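PDB 5V00: protein Ves from Pseudomonas fluorescens, which is a bicupin of the HutD family, linked to histidine utilization, whose precise molecular role is not established. Local coordinates for residues F139-Q143 / V169-L175; V147-A151 / K160-H164. One frame throughout, in Å; residues are numbered along the deposited sequence.

How the interactions relate
Both contacts belong to the same half of this all-beta protein, and their centres lie about 21 Å apart. Along the chain the order is 139-143, 147-151, 160-164, 169-175, so interaction 1 brackets interaction 2. Strand 144-149 leads from one contact into the other, and strand 166-170 leads back; the two are antiparallel neighbours in a five-stranded sheet. The other two strands, 135-140 and 159-161, lie at the edges of a four-stranded antiparallel sheet. Each interaction therefore sits where the chain passes between these two sheets, interaction 1 at one end of the strand pair and interaction 2 at the other, as expected of a cupin-type beta sandwich.

Interaction 1 (F139-Q143 / V169-L175); sequences FSTAQ and VDGNAGL
Thr141 faces Leu175 and Gln143 faces Asn172 where the two loop segments run side by side between strands, with CA atoms 4.7 Å apart in the first pair. The backbones are joined directly where Asn172 N donates to Gln143 O at 3.1 Å, nearly straight and in the carbonyl plane, on a lone pair. Further along, Thr141 CA makes a CH...O contact with Gly174 O, and a water donates to both Thr141 O and Gly174 O.

The side chain of Asn172 does most of the polar work. With CG anti to the backbone N (chi1 176°), its amide reaches across to the turn, and ND2 donates to Ala142 O at 2.8 Å. That acceptor lies almost in the amide plane, although the nitrogen stands above the plane of the carbonyl it meets. This bond sets the way the amide is turned; weak ones from ND2 to Ser140 O at 3.4 Å and, within its own segment, to Gly174 O add to it.

Leu175 supplies the apolar end. Its CD1 lies 3.8 Å from Phe139 CB and equally close to Thr141 CG2, while CD2 approaches the Phe139 ring obliquely. CD1 also rests against the backbone at Ser140 N, 3.6 Å away.

Ser140 points away from the partner segment. Its OG accepts from Ala142 N at 3.1 Å and is also hydrogen-bonded to Glu188, while the amide end of Gln143 turns outward to Gln191. The Ser140 OG bond closes an ST turn at the end of strand 135-140, and the whole is a pair of side-by-side connections between the two sheets of a cupin-type sandwich, tied by an asparagine side chain that donates to backbone carbonyls of the turn.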
loop_
_atom_site.group_PDB
_atom_site.type_symbol
_atom_site.label_atom_id
_atom_site.label_comp_id
_atom_site.label_asym_id
_atom_site.label_seq_id
_atom_site.Cartn_x
_atom_site.Cartn_y
_atom_site.Cartn_z
ATOM N N PHE B 139 21.188 12.499 4.694
ATOM C CA PHE B 139 20.555 13.529 3.859
ATOM C C PHE B 139 20.435 12.933 2.473
ATOM O O PHE B 139 21.444 12.407 1.934
ATOM C CB PHE B 139 21.343 14.830 3.783
ATOM C CG PHE B 139 21.590 15.444 5.129
ATOM C CD1 PHE B 139 22.523 14.896 6.007
ATOM C CD2 PHE B 139 20.941 16.562 5.489
ATOM C CE1 PHE B 139 22.735 15.424 7.265
ATOM C CE2 PHE B 139 21.169 17.158 6.789
ATOM C CZ PHE B 139 22.073 16.572 7.648
ATOM N N SER B 140 19.264 13.082 1.859
ATOM C CA SER B 140 19.073 12.524 0.537
ATOM C C SER B 140 18.118 13.318 -0.320
ATOM O O SER B 140 17.057 13.746 0.178
ATOM C CB SER B 140 18.610 11.088 0.636
ATOM O OG SER B 140 18.493 10.550 -0.668
ATOM N N THR B 141 18.453 13.441 -1.636
ATOM C CA THR B 141 17.561 14.004 -2.584
ATOM C C THR B 141 16.653 12.967 -3.253
ATOM O O THR B 141 15.881 13.326 -4.163
ATOM C CB THR B 141 18.332 14.734 -3.694
ATOM O OG1 THR B 141 19.135 13.776 -4.421
ATOM C CG2 THR B 141 19.192 15.875 -3.190
ATOM N N ALA B 142 16.728 11.716 -2.882
ATOM C CA ALA B 142 16.042 10.660 -3.581
ATOM C C ALA B 142 14.526 10.903 -3.537
ATOM O O ALA B 142 13.968 11.446 -2.553
ATOM C CB ALA B 142 16.334 9.311 -2.982
ATOM N N GLN B 143 13.874 10.523 -4.631
ATOM C CA GLN B 143 12.439 10.764 -4.698
ATOM C C GLN B 143 11.639 9.870 -3.760
ATOM O O GLN B 143 10.594 10.322 -3.195
ATOM C CB GLN B 143 11.915 10.474 -6.094
ATOM C CG GLN B 143 12.350 11.362 -7.200
ATOM C CD GLN B 143 11.950 10.701 -8.592
ATOM O OE1 GLN B 143 11.455 9.459 -8.750
ATOM N NE2 GLN B 143 12.165 11.522 -9.614
ATOM N N VAL B 169 8.660 7.348 2.120
ATOM C CA VAL B 169 8.540 8.775 1.804
ATOM C C VAL B 169 8.450 8.813 0.298
ATOM O O VAL B 169 9.251 8.183 -0.466
ATOM C CB VAL B 169 9.746 9.606 2.260
ATOM C CG1 VAL B 169 9.521 11.077 1.820
ATOM C CG2 VAL B 169 10.029 9.425 3.670
ATOM N N ASP B 170 7.500 9.551 -0.255
ATOM C CA ASP B 170 7.318 9.669 -1.732
ATOM C C ASP B 170 7.298 11.137 -2.122
ATOM O O ASP B 170 7.003 11.991 -1.306
ATOM C CB ASP B 170 5.963 9.186 -2.198
ATOM C CG ASP B 170 5.874 7.715 -2.417
ATOM O OD1 ASP B 170 6.824 7.115 -2.987
ATOM O OD2 ASP B 170 4.718 7.221 -2.125
ATOM N N GLY B 171 7.591 11.382 -3.382
ATOM C CA GLY B 171 7.533 12.761 -3.932
ATOM C C GLY B 171 8.471 13.754 -3.341
ATOM O O GLY B 171 8.235 14.944 -3.320
ATOM N N ASN B 172 9.610 13.294 -2.869
ATOM C CA ASN B 172 10.563 14.247 -2.336
ATOM C C ASN B 172 11.212 15.030 -3.444
ATOM O O ASN B 172 11.606 14.410 -4.483
ATOM C CB ASN B 172 11.632 13.472 -1.589
ATOM C CG ASN B 172 12.721 14.361 -1.092
ATOM O OD1 ASN B 172 12.379 15.348 -0.402
ATOM N ND2 ASN B 172 14.009 13.946 -1.240
ATOM N N ALA B 173 11.324 16.351 -3.233
ATOM C CA ALA B 173 11.925 17.205 -4.199
ATOM C C ALA B 173 12.966 18.200 -3.637
ATOM O O ALA B 173 13.370 19.110 -4.321
ATOM C CB ALA B 173 10.854 17.956 -4.945
ATOM N N GLY B 174 13.493 17.967 -2.469
ATOM C CA GLY B 174 14.596 18.750 -1.919
ATOM C C GLY B 174 15.543 17.810 -1.180
ATOM O O GLY B 174 15.578 16.599 -1.474
ATOM N N LEU B 175 16.302 18.317 -0.206
ATOM C CA LEU B 175 17.212 17.454 0.527
ATOM C C LEU B 175 16.559 17.056 1.817
ATOM O O LEU B 175 16.446 17.885 2.755
ATOM C CB LEU B 175 18.534 18.182 0.831
ATOM C CG LEU B 175 19.663 17.352 1.438
ATOM C CD1 LEU B 175 20.181 16.294 0.469
ATOM C CD2 LEU B 175 20.812 18.267 1.888
HETATM O O HOH W 1 15.042 16.030 -4.515
#

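Interaction 2 (V147-A151 / K160-H164); sequences VFSVA and KLGHH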
loop_
_atom_site.group_PDB
_atom_site.type_symbol
_atom_site.label_atom_id
_atom_site.label_comp_id
_atom_site.label_asym_id
_atom_site.label_seq_id
_atom_site.Cartn_x
_atom_site.Cartn_y
_atom_site.Cartn_z
ATOM N N VAL B 147 12.095 2.564 4.509
ATOM C CA VAL B 147 12.702 2.080 5.764
ATOM C C VAL B 147 11.975 0.841 6.193
ATOM O O VAL B 147 10.845 0.909 6.639
ATOM C CB VAL B 147 12.728 3.127 6.911
ATOM C CG1 VAL B 147 13.430 2.605 8.121
ATOM C CG2 VAL B 147 13.400 4.411 6.474
ATOM N N PHE B 148 12.653 -0.320 6.126
ATOM C CA PHE B 148 12.043 -1.624 6.440
ATOM C C PHE B 148 12.629 -2.159 7.726
ATOM O O PHE B 148 13.843 -2.385 7.817
ATOM C CB PHE B 148 12.342 -2.612 5.308
ATOM C CG PHE B 148 11.837 -4.009 5.543
ATOM C CD1 PHE B 148 10.492 -4.304 5.369
ATOM C CD2 PHE B 148 12.707 -5.030 5.904
ATOM C CE1 PHE B 148 10.006 -5.558 5.617
ATOM C CE2 PHE B 148 12.246 -6.274 6.211
ATOM C CZ PHE B 148 10.899 -6.594 5.981
ATOM N N SER B 149 11.804 -2.322 8.747
ATOM C CA SER B 149 12.214 -2.757 10.080
ATOM C C SER B 149 12.421 -4.263 10.250
ATOM O O SER B 149 11.558 -5.041 9.784
ATOM C CB SER B 149 11.144 -2.328 11.101
ATOM O OG SER B 149 11.431 -2.859 12.367
ATOM N N VAL B 150 13.500 -4.661 10.937
ATOM C CA VAL B 150 13.635 -6.031 11.388
ATOM C C VAL B 150 13.768 -6.050 12.902
ATOM O O VAL B 150 14.469 -6.886 13.445
ATOM C CB VAL B 150 14.762 -6.801 10.643
ATOM C CG1 VAL B 150 14.446 -6.951 9.150
ATOM C CG2 VAL B 150 16.098 -6.138 10.841
ATOM N N ALA B 151 13.128 -5.100 13.577
ATOM C CA ALA B 151 13.251 -4.990 15.043
ATOM C C ALA B 151 11.912 -4.676 15.637
ATOM O O ALA B 151 10.976 -4.230 14.925
ATOM C CB ALA B 151 14.234 -3.920 15.440
ATOM N N LYS B 160 6.872 4.685 14.616
ATOM C CA LYS B 160 7.454 3.536 15.208
ATOM C C LYS B 160 7.065 2.297 14.414
ATOM O O LYS B 160 5.884 1.915 14.300
ATOM C CB LYS B 160 6.978 3.389 16.660
ATOM C CG LYS B 160 7.477 4.514 17.549
ATOM C CD LYS B 160 7.050 4.247 18.993
ATOM C CE LYS B 160 7.668 5.317 19.893
ATOM N NZ LYS B 160 7.273 5.118 21.317
ATOM N N LEU B 161 8.067 1.624 13.872
ATOM C CA LEU B 161 7.889 0.472 13.055
ATOM C C LEU B 161 8.251 -0.788 13.807
ATOM O O LEU B 161 9.362 -0.932 14.344
ATOM C CB LEU B 161 8.805 0.568 11.851
ATOM C CG LEU B 161 8.810 1.841 11.045
ATOM C CD1 LEU B 161 9.779 1.672 9.891
ATOM C CD2 LEU B 161 7.404 2.008 10.485
ATOM N N GLY B 162 7.326 -1.753 13.838
ATOM C CA GLY B 162 7.605 -3.046 14.337
ATOM C C GLY B 162 8.149 -3.964 13.300
ATOM O O GLY B 162 8.501 -3.519 12.172
ATOM N N HIS B 163 8.291 -5.281 13.635
ATOM C CA HIS B 163 8.917 -6.231 12.721
ATOM C C HIS B 163 8.245 -6.284 11.371
ATOM O O HIS B 163 7.024 -6.539 11.287
ATOM C CB HIS B 163 8.962 -7.693 13.272
ATOM C CG HIS B 163 10.077 -7.952 14.201
ATOM N ND1 HIS B 163 11.285 -8.462 13.771
ATOM C CD2 HIS B 163 10.200 -7.739 15.532
ATOM C CE1 HIS B 163 12.087 -8.592 14.824
ATOM N NE2 HIS B 163 11.476 -8.120 15.889
ATOM N N HIS B 164 8.964 -5.946 10.329
ATOM C CA HIS B 164 8.568 -6.021 8.921
ATOM C C HIS B 164 7.575 -4.961 8.485
ATOM O O HIS B 164 7.157 -4.978 7.338
ATOM C CB HIS B 164 8.074 -7.386 8.497
ATOM C CG HIS B 164 9.016 -8.479 8.890
ATOM N ND1 HIS B 164 8.636 -9.815 8.873
ATOM C CD2 HIS B 164 10.315 -8.440 9.282
ATOM C CE1 HIS B 164 9.686 -10.552 9.229
ATOM N NE2 HIS B 164 10.720 -9.753 9.481
#
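Ser149 and His164 are joined by the direct backbone bond of this contact: His164 N donates to Ser149 O at 2.8 Å, the nitrogen standing 38° out of the carbonyl plane. The same oxygen lies at the edge of the His164 ring, near CD2. The Ser149 hydroxyl is the second polar centre. Its OG accepts from Ala151 N at 3.1 Å, forming an ST turn where strand 144-149 ends, and approaches Gly162 O at 3.0 Å and Leu161 O at 3.5 Å, contacts that are weak and unsettled.

Among the aromatic groups, Phe148 and His164 have nearly parallel planes (12°) but are slid so far that they barely overlap, with centroids 5.6 Å apart. Phe148 CG is anti to the backbone N (chi1 177°), which swings CE1 and CZ back to the His164 backbone; CE1 comes within 3.4 Å of His164 O. Phe116 stacks on Phe148, and Tyr19 hydrogen-bonds to His164 O. Replacing Phe148 by an alanine is likely to open a gap beside the His164 backbone and ring and deprive Phe116 of a stacking neighbour. His163 lays one ring face over Ala151 C, offset toward the rim, with CE1 3.2 Å from Val150 O.

In the apolar packing, the side chains of Leu161 and Val147 cross at about a right angle, CD1 of Leu161 4.2 Å from CG1 of Val147 and 3.5 Å from Val147 O, and Leu161 CB faces Ser149 CB.

One firm backbone bond, with weak help from the Ser149 hydroxyl, thus holds the bend at 162-164 beside the end of strand 144-149, while the ring contacts between the two segments, lacking full stacking, contribute mainly van der Waals packing.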